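Local coordinates for protein metallo-carboxypeptidase (Pseudomonas aeruginosa, PDB 4A39) that probably trims C-terminal residues from peptide or protein chains as a zinc-dependent metallocarboxypeptidase of the cytosolic M14 type, at residues A[298-303]-A[343-348]; A[171-176]-A[266-271]; A[284-289]-A[332-337]. All blocks are in the same frame, centred on the assembly; numbering follows the deposited sequence.

Contact 1. Residues A[298-303]-A[343-348]; sequences RLEQRF and LAFTIE. With GEM ((2-guanidinoethylmercapto)succinic acid), chain D.
Apolar side chains carry the junction of helix residues 298-303 with strand residues 343-348. F303, its CG anti to the backbone N (chi1 -177°), and F345 lie alongside each other pointing opposite ways, their ring planes tilted by 39°. F345 CE2 lies 3.4 Å from F303 CD1, and F345 CD2 sits over one face of the F303 ring, toward its rim. The F345 tip, CZ, presses on CB of E300 at 3.5 Å. L343 CD1 packs beside E300 CG at 3.6 Å and L299 CB at 3.9 Å, and I347 CD1 approaches F303 CE1. In the alpha/beta fold of the zinc carboxypeptidase domain, helix 294-308 thus packs on the L343 and F345 side of strand 343-350; the axes of 298-303 and 343-348 cross at -55°. The polar link is indirect: a water donates to E300 OE2 (2.7 Å) and accepts from A344 N (2.9 Å). That carboxylate is further gripped by Y292 OH at OE1 and C286 N at OE2. On the other side of the strand, T346 CG2 touches C6 of the bound GEM, and E348, the predicted proton donor/acceptor, places OE2 2.8 Å from GEM O12, where one acid group probably holds a proton.

Contact 2. Residues A[171-176]-A[266-271]; sequences LKLWVI and VDLFLD
Backbone hydrogen bonds join residues 171-176 to 266-271 as a parallel ladder in the middle of the mixed beta-sheet of the zinc carboxypeptidase fold; the axes of 171-176 and 268-271 lie 7° apart. W174 sits at its centre. Its N donates to L268 O at 2.8 Å from above the carbonyl plane, while its O accepts L270 N at 2.9 Å in the plane of W174's own carbonyl. I176 N then donates to L270 O, nearly along the C=O axis.

At the N-terminal end of the contact, D267 N bonds to K172 O, and the D267 carboxylate turns back on the same lysine. OD2 accepts K172 N through its anti lone pair at 2.8 Å, with N-H...O at 151°. The K172 chain, bent at chi2 and chi3, brings NZ within 2.9 Å of the same OD2, a salt bridge whose hydrogen bond is weak. OD1 is taken by R388 NE, so the aspartate is held from two sides, which would favour its charged form.

Apolar contacts form on both faces. On the W174 and F269 face, V266 CG2 makes a CH-pi contact over the five-membered ring of W174, 3.8 Å from its centroid, while the indole NE1 bonds to G265 O. I176 has CG1 wedged between the backbone N and the carbonyl carbon (chi1 69°), and its CD1 meets the edge of the F269 ring 3.5 Å from CZ. On the opposite face, L173 CD2 rests against L268 CB at 3.6 Å.

At the C-terminal end of the pairing, D271 OD2 bonds to NE2 of the zinc ligand H273, a second-shell interaction that would help orient the imidazole. Strand 212-217 flanks 171-177, strand 343-350 flanks 268-275, and helices 252-264 and 332-340 pack on the W174 and F269 face.

Contact 3. Residues A[284-289]-A[332-337]; sequences AGCEGN and ACNFVG
N334 swings CG anti to its carbonyl carbon (chi1 -66°), so that its amide leans from helix 332-340 toward the loop 284-289, whereas C333, the residue before it on the helix, directs its CB at the loop and carries SG anti to its backbone N (chi1 -180°). The loop leaves the edge strand 282-284 of the carboxypeptidase sheet and folds into a type I beta turn from C286 to N289, closed by N289 N donating to C286 O at 2.9 Å.

The two thiols meet tip to tip, C286 SG lying 3.7 Å from C333 SG, a van der Waals contact and no disulfide. C286 SG also comes within 3.5 Å of C333 O, beside the backbone of G337, whose lack of a side chain permits the close fit. A284 pairs through its backbone with T346, so the loop is also tied to strand 343-350.

The amides of N289 and N334 are turned 66° against each other. N289 ND2 is 2.9 Å from N334 OD1, while N289 OD1 faces N334 O, another acceptor, at 3.1 Å.

Two waters supply the polar bridging between the loop and the helix. One donates to N334 OD1 at 2.9 Å and to G285 O, and accepts from G288 N inside the turn. The other donates a hydrogen bond to G285 O and accepts one from N334 ND2 at 2.8 Å, so both ends of the N334 amide connect through water to the single carbonyl oxygen of G285.

Overall arrangement
Following the chain, contact 2 comes first: its segments, 171-176 and 266-271, close a loop of 89 intervening residues and set two parallel strands side by side. Only then do the other loops open. Contact 3 starts at 284-289 and contact 1 at 298-303; contact 3 closes at 332-337 before contact 1 closes at 343-348, so these two cross. Strand 343-350 joins contact 1 to contact 2 through backbone pairing with strand 268-275, and F269 packs against A332 and V336 of contact 3. Together they tie the middle of the sheet to helices 294-308 and 332-340; the strand parts carrying D271, T346 and E348 lie near the zinc and ligand site.

Contact 1. Residues A[298-303]-A[343-348]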
loop_
_atom_site.group_PDB
_atom_site.type_symbol
_atom_site.label_atom_id
_atom_site.label_comp_id
_atom_site.label_asym_id
_atom_site.label_seq_id
_atom_site.Cartn_x
_atom_site.Cartn_y
_atom_site.Cartn_z
ATOM N N ARG A 298 -13.524 -21.796 2.731
ATOM C CA ARG A 298 -12.841 -22.303 3.915
ATOM C C ARG A 298 -11.418 -21.760 4.022
ATOM O O ARG A 298 -10.962 -21.423 5.115
ATOM C CB ARG A 298 -12.801 -23.832 3.889
ATOM C CG ARG A 298 -12.146 -24.445 5.115
ATOM C CD ARG A 298 -12.238 -25.962 5.087
ATOM N NE ARG A 298 -11.476 -26.562 3.997
ATOM C CZ ARG A 298 -10.155 -26.705 4.000
ATOM N NH1 ARG A 298 -9.442 -26.291 5.040
ATOM N NH2 ARG A 298 -9.551 -27.274 2.965
ATOM N N LEU A 299 -10.720 -21.679 2.891
ATOM C CA LEU A 299 -9.351 -21.172 2.894
ATOM C C LEU A 299 -9.309 -19.726 3.355
ATOM O O LEU A 299 -8.393 -19.335 4.080
ATOM C CB LEU A 299 -8.713 -21.298 1.502
ATOM C CG LEU A 299 -8.154 -22.684 1.151
ATOM C CD1 LEU A 299 -7.654 -22.698 -0.292
ATOM C CD2 LEU A 299 -7.017 -23.039 2.100
ATOM N N GLU A 300 -10.294 -18.934 2.936
ATOM C CA GLU A 300 -10.345 -17.534 3.340
ATOM C C GLU A 300 -10.543 -17.474 4.852
ATOM O O GLU A 300 -9.910 -16.671 5.532
ATOM C CB GLU A 300 -11.477 -16.792 2.612
ATOM C CG GLU A 300 -11.301 -16.751 1.098
ATOM C CD GLU A 300 -12.306 -15.851 0.399
ATOM O OE1 GLU A 300 -13.377 -15.590 0.982
ATOM O OE2 GLU A 300 -12.030 -15.412 -0.743
ATOM N N GLN A 301 -11.400 -18.348 5.374
ATOM C CA GLN A 301 -11.672 -18.403 6.811
ATOM C C GLN A 301 -10.380 -18.769 7.540
ATOM O O GLN A 301 -10.015 -18.139 8.538
ATOM C CB GLN A 301 -12.753 -19.456 7.096
ATOM C CG GLN A 301 -13.614 -19.211 8.329
ATOM C CD GLN A 301 -12.839 -19.228 9.623
ATOM O OE1 GLN A 301 -12.138 -20.192 9.930
ATOM N NE2 GLN A 301 -12.970 -18.161 10.405
ATOM N N ARG A 302 -9.685 -19.785 7.032
ATOM C CA ARG A 302 -8.424 -20.238 7.618
ATOM C C ARG A 302 -7.380 -19.120 7.685
ATOM O O ARG A 302 -6.736 -18.915 8.717
ATOM C CB ARG A 302 -7.864 -21.407 6.803
ATOM C CG ARG A 302 -8.641 -22.706 6.946
ATOM C CD ARG A 302 -8.303 -23.400 8.252
ATOM N NE ARG A 302 -6.896 -23.786 8.313
ATOM C CZ ARG A 302 -6.081 -23.483 9.320
ATOM N NH1 ARG A 302 -6.533 -22.786 10.359
ATOM N NH2 ARG A 302 -4.815 -23.876 9.293
ATOM N N PHE A 303 -7.216 -18.404 6.577
ATOM C CA PHE A 303 -6.252 -17.312 6.484
ATOM C C PHE A 303 -6.544 -16.197 7.487
ATOM O O PHE A 303 -5.647 -15.738 8.202
ATOM C CB PHE A 303 -6.258 -16.731 5.064
ATOM C CG PHE A 303 -5.241 -15.645 4.844
ATOM C CD1 PHE A 303 -5.538 -14.320 5.161
ATOM C CD2 PHE A 303 -3.986 -15.943 4.323
ATOM C CE1 PHE A 303 -4.605 -13.309 4.966
ATOM C CE2 PHE A 303 -3.044 -14.937 4.121
ATOM C CZ PHE A 303 -3.355 -13.615 4.445
ATOM N N LEU A 343 -6.562 -18.990 -3.552
ATOM C CA LEU A 343 -6.920 -18.142 -2.425
ATOM C C LEU A 343 -6.420 -16.758 -2.824
ATOM O O LEU A 343 -5.273 -16.608 -3.261
ATOM C CB LEU A 343 -6.208 -18.621 -1.158
ATOM C CG LEU A 343 -6.363 -17.747 0.091
ATOM C CD1 LEU A 343 -7.838 -17.627 0.456
ATOM C CD2 LEU A 343 -5.582 -18.360 1.244
ATOM N N ALA A 344 -7.279 -15.752 -2.692
ATOM C CA ALA A 344 -6.914 -14.392 -3.070
ATOM C C ALA A 344 -7.574 -13.365 -2.170
ATOM O O ALA A 344 -8.764 -13.461 -1.874
ATOM C CB ALA A 344 -7.316 -14.130 -4.519
ATOM N N PHE A 345 -6.797 -12.367 -1.763
ATOM C CA PHE A 345 -7.287 -11.304 -0.894
ATOM C C PHE A 345 -6.729 -9.944 -1.270
ATOM O O PHE A 345 -5.637 -9.831 -1.839
ATOM C CB PHE A 345 -6.839 -11.513 0.556
ATOM C CG PHE A 345 -7.641 -12.509 1.340
ATOM C CD1 PHE A 345 -8.968 -12.256 1.667
ATOM C CD2 PHE A 345 -7.036 -13.661 1.832
ATOM C CE1 PHE A 345 -9.680 -13.134 2.482
ATOM C CE2 PHE A 345 -7.740 -14.545 2.644
ATOM C CZ PHE A 345 -9.062 -14.279 2.970
ATOM N N THR A 346 -7.491 -8.913 -0.931
ATOM C CA THR A 346 -7.037 -7.548 -1.093
ATOM C C THR A 346 -6.746 -7.256 0.378
ATOM O O THR A 346 -7.653 -7.363 1.204
ATOM C CB THR A 346 -8.156 -6.602 -1.565
ATOM O OG1 THR A 346 -8.544 -6.945 -2.904
ATOM C CG2 THR A 346 -7.671 -5.165 -1.536
ATOM N N ILE A 347 -5.496 -6.954 0.714
ATOM C CA ILE A 347 -5.143 -6.653 2.100
ATOM C C ILE A 347 -5.253 -5.143 2.262
ATOM O O ILE A 347 -4.716 -4.385 1.450
ATOM C CB ILE A 347 -3.696 -7.113 2.444
ATOM C CG1 ILE A 347 -3.580 -8.638 2.299
ATOM C CG2 ILE A 347 -3.342 -6.694 3.862
ATOM C CD1 ILE A 347 -4.490 -9.422 3.229
ATOM N N GLU A 348 -5.939 -4.711 3.315
ATOM C CA GLU A 348 -6.151 -3.288 3.554
ATOM C C GLU A 348 -5.627 -2.790 4.894
ATOM O O GLU A 348 -6.059 -3.248 5.948
ATOM C CB GLU A 348 -7.643 -2.972 3.468
ATOM C CG GLU A 348 -8.294 -3.236 2.117
ATOM C CD GLU A 348 -7.927 -2.208 1.072
ATOM O OE1 GLU A 348 -7.378 -1.145 1.438
ATOM O OE2 GLU A 348 -8.200 -2.458 -0.121
HETATM C C8 GEM D . -10.189 -1.475 -3.489
HETATM S S7 GEM D . -8.995 -2.861 -3.478
HETATM C C6 GEM D . -10.121 -4.271 -3.178
HETATM C C5 GEM D . -11.377 -3.925 -2.372
HETATM N N3 GEM D . -12.300 -3.116 -3.179
HETATM C C1 GEM D . -13.488 -3.616 -3.515
HETATM N N4 GEM D . -13.816 -4.845 -3.126
HETATM N N2 GEM D . -14.341 -2.902 -4.242
HETATM C C9 GEM D . -10.147 -0.708 -4.813
HETATM O O14 GEM D . -9.420 -1.162 -5.725
HETATM O O15 GEM D . -10.848 0.322 -4.885
HETATM C C10 GEM D . -9.943 -0.531 -2.310
HETATM C C11 GEM D . -8.554 0.110 -2.371
HETATM O O12 GEM D . -7.836 0.025 -1.350
HETATM O O13 GEM D . -8.246 0.687 -3.434
HETATM O O HOH W 1 -10.053 -16.572 -2.235
#

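Contact 2. Residues A[171-176]-A[266-271]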
loop_
_atom_site.group_PDB
_atom_site.type_symbol
_atom_site.label_atom_id
_atom_site.label_comp_id
_atom_site.label_asym_id
_atom_site.label_seq_id
_atom_site.Cartn_x
_atom_site.Cartn_y
_atom_site.Cartn_z
ATOM N N LEU A 171 4.443 -24.803 -5.420
ATOM C CA LEU A 171 3.468 -23.729 -5.246
ATOM C C LEU A 171 4.043 -22.363 -5.602
ATOM O O LEU A 171 5.227 -22.110 -5.398
ATOM C CB LEU A 171 2.955 -23.713 -3.802
ATOM C CG LEU A 171 2.224 -24.978 -3.338
ATOM C CD1 LEU A 171 1.836 -24.843 -1.879
ATOM C CD2 LEU A 171 0.991 -25.207 -4.201
ATOM N N LYS A 172 3.195 -21.491 -6.143
ATOM C CA LYS A 172 3.597 -20.136 -6.522
ATOM C C LYS A 172 2.741 -19.153 -5.740
ATOM O O LYS A 172 1.542 -19.037 -5.988
ATOM C CB LYS A 172 3.383 -19.898 -8.021
ATOM C CG LYS A 172 4.206 -20.790 -8.929
ATOM C CD LYS A 172 3.756 -22.233 -8.860
ATOM C CE LYS A 172 2.475 -22.460 -9.638
ATOM N NZ LYS A 172 2.118 -23.909 -9.625
ATOM N N LEU A 173 3.358 -18.448 -4.795
ATOM C CA LEU A 173 2.630 -17.490 -3.967
ATOM C C LEU A 173 2.939 -16.064 -4.416
ATOM O O LEU A 173 4.072 -15.593 -4.283
ATOM C CB LEU A 173 3.020 -17.675 -2.500
ATOM C CG LEU A 173 3.093 -19.118 -1.990
ATOM C CD1 LEU A 173 3.345 -19.085 -0.495
ATOM C CD2 LEU A 173 1.810 -19.876 -2.301
ATOM N N TRP A 174 1.921 -15.385 -4.938
ATOM C CA TRP A 174 2.074 -14.025 -5.436
ATOM C C TRP A 174 1.613 -12.917 -4.504
ATOM O O TRP A 174 0.529 -12.984 -3.910
ATOM C CB TRP A 174 1.322 -13.865 -6.758
ATOM C CG TRP A 174 1.877 -14.658 -7.895
ATOM C CD1 TRP A 174 1.882 -16.019 -8.034
ATOM C CD2 TRP A 174 2.485 -14.130 -9.077
ATOM N NE1 TRP A 174 2.456 -16.370 -9.237
ATOM C CE2 TRP A 174 2.834 -15.229 -9.896
ATOM C CE3 TRP A 174 2.770 -12.832 -9.525
ATOM C CZ2 TRP A 174 3.452 -15.069 -11.141
ATOM C CZ3 TRP A 174 3.387 -12.671 -10.764
ATOM C CH2 TRP A 174 3.720 -13.787 -11.558
ATOM N N VAL A 175 2.440 -11.883 -4.408
ATOM C CA VAL A 175 2.126 -10.711 -3.600
ATOM C C VAL A 175 2.554 -9.471 -4.379
ATOM O O VAL A 175 3.735 -9.330 -4.713
ATOM C CB VAL A 175 2.889 -10.722 -2.263
ATOM C CG1 VAL A 175 2.469 -9.525 -1.421
ATOM C CG2 VAL A 175 2.609 -12.017 -1.522
ATOM N N ILE A 176 1.595 -8.601 -4.694
ATOM C CA ILE A 176 1.898 -7.363 -5.409
ATOM C C ILE A 176 1.418 -6.187 -4.559
ATOM O O ILE A 176 0.464 -6.315 -3.779
ATOM C CB ILE A 176 1.239 -7.318 -6.815
ATOM C CG1 ILE A 176 -0.277 -7.190 -6.698
ATOM C CG2 ILE A 176 1.611 -8.580 -7.596
ATOM C CD1 ILE A 176 -0.965 -7.031 -8.034
ATOM N N VAL A 266 -0.377 -19.517 -10.607
ATOM C CA VAL A 266 -0.659 -18.851 -9.338
ATOM C C VAL A 266 -1.417 -19.763 -8.369
ATOM O O VAL A 266 -2.438 -20.345 -8.730
ATOM C CB VAL A 266 -1.523 -17.580 -9.568
ATOM C CG1 VAL A 266 -1.769 -16.869 -8.245
ATOM C CG2 VAL A 266 -0.839 -16.647 -10.563
ATOM N N ASP A 267 -0.923 -19.871 -7.135
ATOM C CA ASP A 267 -1.574 -20.702 -6.122
ATOM C C ASP A 267 -2.007 -19.890 -4.898
ATOM O O ASP A 267 -2.611 -20.417 -3.965
ATOM C CB ASP A 267 -0.644 -21.846 -5.702
ATOM C CG ASP A 267 -0.253 -22.730 -6.874
ATOM O OD1 ASP A 267 -1.165 -23.291 -7.523
ATOM O OD2 ASP A 267 0.957 -22.857 -7.151
ATOM N N LEU A 268 -1.700 -18.598 -4.922
ATOM C CA LEU A 268 -2.053 -17.677 -3.846
ATOM C C LEU A 268 -1.817 -16.275 -4.374
ATOM O O LEU A 268 -0.830 -16.035 -5.071
ATOM C CB LEU A 268 -1.168 -17.888 -2.616
ATOM C CG LEU A 268 -1.372 -16.818 -1.535
ATOM C CD1 LEU A 268 -2.552 -17.201 -0.658
ATOM C CD2 LEU A 268 -0.118 -16.671 -0.701
ATOM N N PHE A 269 -2.713 -15.350 -4.048
ATOM C CA PHE A 269 -2.553 -13.978 -4.507
ATOM C C PHE A 269 -2.982 -12.961 -3.464
ATOM O O PHE A 269 -4.119 -12.985 -2.997
ATOM C CB PHE A 269 -3.362 -13.737 -5.782
ATOM C CG PHE A 269 -3.281 -12.324 -6.290
ATOM C CD1 PHE A 269 -2.073 -11.803 -6.754
ATOM C CD2 PHE A 269 -4.405 -11.506 -6.288
ATOM C CE1 PHE A 269 -1.990 -10.487 -7.207
ATOM C CE2 PHE A 269 -4.335 -10.187 -6.738
ATOM C CZ PHE A 269 -3.128 -9.676 -7.199
ATOM N N LEU A 270 -2.062 -12.072 -3.102
ATOM C CA LEU A 270 -2.360 -11.022 -2.138
ATOM C C LEU A 270 -2.064 -9.683 -2.813
ATOM O O LEU A 270 -0.955 -9.463 -3.304
ATOM C CB LEU A 270 -1.495 -11.176 -0.882
ATOM C CG LEU A 270 -1.656 -12.476 -0.086
ATOM C CD1 LEU A 270 -0.730 -12.455 1.121
ATOM C CD2 LEU A 270 -3.104 -12.631 0.362
ATOM N N ASP A 271 -3.066 -8.809 -2.842
ATOM C CA ASP A 271 -2.960 -7.483 -3.451
ATOM C C ASP A 271 -2.961 -6.502 -2.275
ATOM O O ASP A 271 -3.970 -6.337 -1.601
ATOM C CB ASP A 271 -4.169 -7.283 -4.379
ATOM C CG ASP A 271 -4.095 -6.009 -5.196
ATOM O OD1 ASP A 271 -2.991 -5.446 -5.366
ATOM O OD2 ASP A 271 -5.157 -5.577 -5.685
#

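Contact 3. Residues A[284-289]-A[332-337]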
loop_
_atom_site.group_PDB
_atom_site.type_symbol
_atom_site.label_atom_id
_atom_site.label_comp_id
_atom_site.label_asym_id
_atom_site.label_seq_id
_atom_site.Cartn_x
_atom_site.Cartn_y
_atom_site.Cartn_z
ATOM N N ALA A 284 -10.236 -8.283 2.102
ATOM C CA ALA A 284 -11.456 -8.454 1.315
ATOM C C ALA A 284 -11.247 -9.673 0.417
ATOM O O ALA A 284 -10.271 -9.727 -0.334
ATOM C CB ALA A 284 -11.718 -7.213 0.468
ATOM N N GLY A 285 -12.164 -10.638 0.495
ATOM C CA GLY A 285 -12.046 -11.859 -0.288
ATOM C C GLY A 285 -12.771 -11.916 -1.623
ATOM O O GLY A 285 -13.179 -10.889 -2.163
ATOM N N CYS A 286 -12.943 -13.129 -2.145
ATOM C CA CYS A 286 -13.590 -13.347 -3.444
ATOM C C CYS A 286 -14.979 -13.976 -3.372
ATOM O O CYS A 286 -15.397 -14.636 -4.325
ATOM C CB CYS A 286 -12.721 -14.260 -4.320
ATOM S SG CYS A 286 -11.070 -13.655 -4.710
ATOM N N GLU A 287 -15.700 -13.773 -2.273
ATOM C CA GLU A 287 -17.016 -14.392 -2.139
ATOM C C GLU A 287 -18.033 -14.033 -3.220
ATOM O O GLU A 287 -19.039 -14.727 -3.377
ATOM C CB GLU A 287 -17.603 -14.123 -0.744
ATOM C CG GLU A 287 -18.079 -12.703 -0.456
ATOM C CD GLU A 287 -16.953 -11.701 -0.283
ATOM O OE1 GLU A 287 -15.836 -12.095 0.123
ATOM O OE2 GLU A 287 -17.198 -10.507 -0.535
ATOM N N GLY A 288 -17.768 -12.963 -3.969
ATOM C CA GLY A 288 -18.675 -12.555 -5.032
ATOM C C GLY A 288 -18.354 -13.170 -6.391
ATOM O O GLY A 288 -19.089 -12.969 -7.361
ATOM N N ASN A 289 -17.255 -13.914 -6.468
ATOM C CA ASN A 289 -16.845 -14.553 -7.719
ATOM C C ASN A 289 -17.787 -15.669 -8.159
ATOM O O ASN A 289 -18.205 -16.493 -7.353
ATOM C CB ASN A 289 -15.445 -15.168 -7.584
ATOM C CG ASN A 289 -14.326 -14.160 -7.776
ATOM O OD1 ASN A 289 -13.142 -14.520 -7.717
ATOM N ND2 ASN A 289 -14.684 -12.902 -8.003
ATOM N N ALA A 332 -8.064 -6.883 -9.294
ATOM C CA ALA A 332 -7.043 -7.926 -9.275
ATOM C C ALA A 332 -7.379 -9.122 -8.391
ATOM O O ALA A 332 -7.228 -10.270 -8.808
ATOM C CB ALA A 332 -5.702 -7.332 -8.850
ATOM N N CYS A 333 -7.821 -8.862 -7.165
ATOM C CA CYS A 333 -8.146 -9.955 -6.252
ATOM C C CYS A 333 -9.125 -10.934 -6.880
ATOM O O CYS A 333 -8.874 -12.137 -6.938
ATOM C CB CYS A 333 -8.739 -9.405 -4.952
ATOM S SG CYS A 333 -9.167 -10.681 -3.759
ATOM N N ASN A 334 -10.243 -10.412 -7.360
ATOM C CA ASN A 334 -11.262 -11.247 -7.971
ATOM C C ASN A 334 -10.831 -11.892 -9.284
ATOM O O ASN A 334 -11.067 -13.083 -9.501
ATOM C CB ASN A 334 -12.523 -10.416 -8.161
ATOM C CG ASN A 334 -13.129 -10.001 -6.838
ATOM O OD1 ASN A 334 -13.811 -10.788 -6.182
ATOM N ND2 ASN A 334 -12.857 -8.770 -6.419
ATOM N N PHE A 335 -10.193 -11.116 -10.153
ATOM C CA PHE A 335 -9.750 -11.646 -11.437
ATOM C C PHE A 335 -8.745 -12.779 -11.295
ATOM O O PHE A 335 -8.901 -13.830 -11.915
ATOM C CB PHE A 335 -9.137 -10.540 -12.303
ATOM C CG PHE A 335 -8.615 -11.031 -13.625
ATOM C CD1 PHE A 335 -7.308 -11.494 -13.743
ATOM C CD2 PHE A 335 -9.445 -11.072 -14.742
ATOM C CE1 PHE A 335 -6.832 -11.993 -14.959
ATOM C CE2 PHE A 335 -8.979 -11.570 -15.961
ATOM C CZ PHE A 335 -7.670 -12.031 -16.066
ATOM N N VAL A 336 -7.705 -12.561 -10.497
ATOM C CA VAL A 336 -6.676 -13.578 -10.310
ATOM C C VAL A 336 -7.254 -14.786 -9.587
ATOM O O VAL A 336 -7.032 -15.933 -9.987
ATOM C CB VAL A 336 -5.478 -13.015 -9.505
ATOM C CG1 VAL A 336 -4.412 -14.088 -9.317
ATOM C CG2 VAL A 336 -4.885 -11.821 -10.239
ATOM N N GLY A 337 -8.011 -14.524 -8.528
ATOM C CA GLY A 337 -8.611 -15.602 -7.767
ATOM C C GLY A 337 -9.444 -16.540 -8.620
ATOM O O GLY A 337 -9.382 -17.760 -8.453
HETATM O O HOH W 2 -15.840 -10.694 -4.067
HETATM O O HOH W 3 -12.578 -8.467 -3.661
#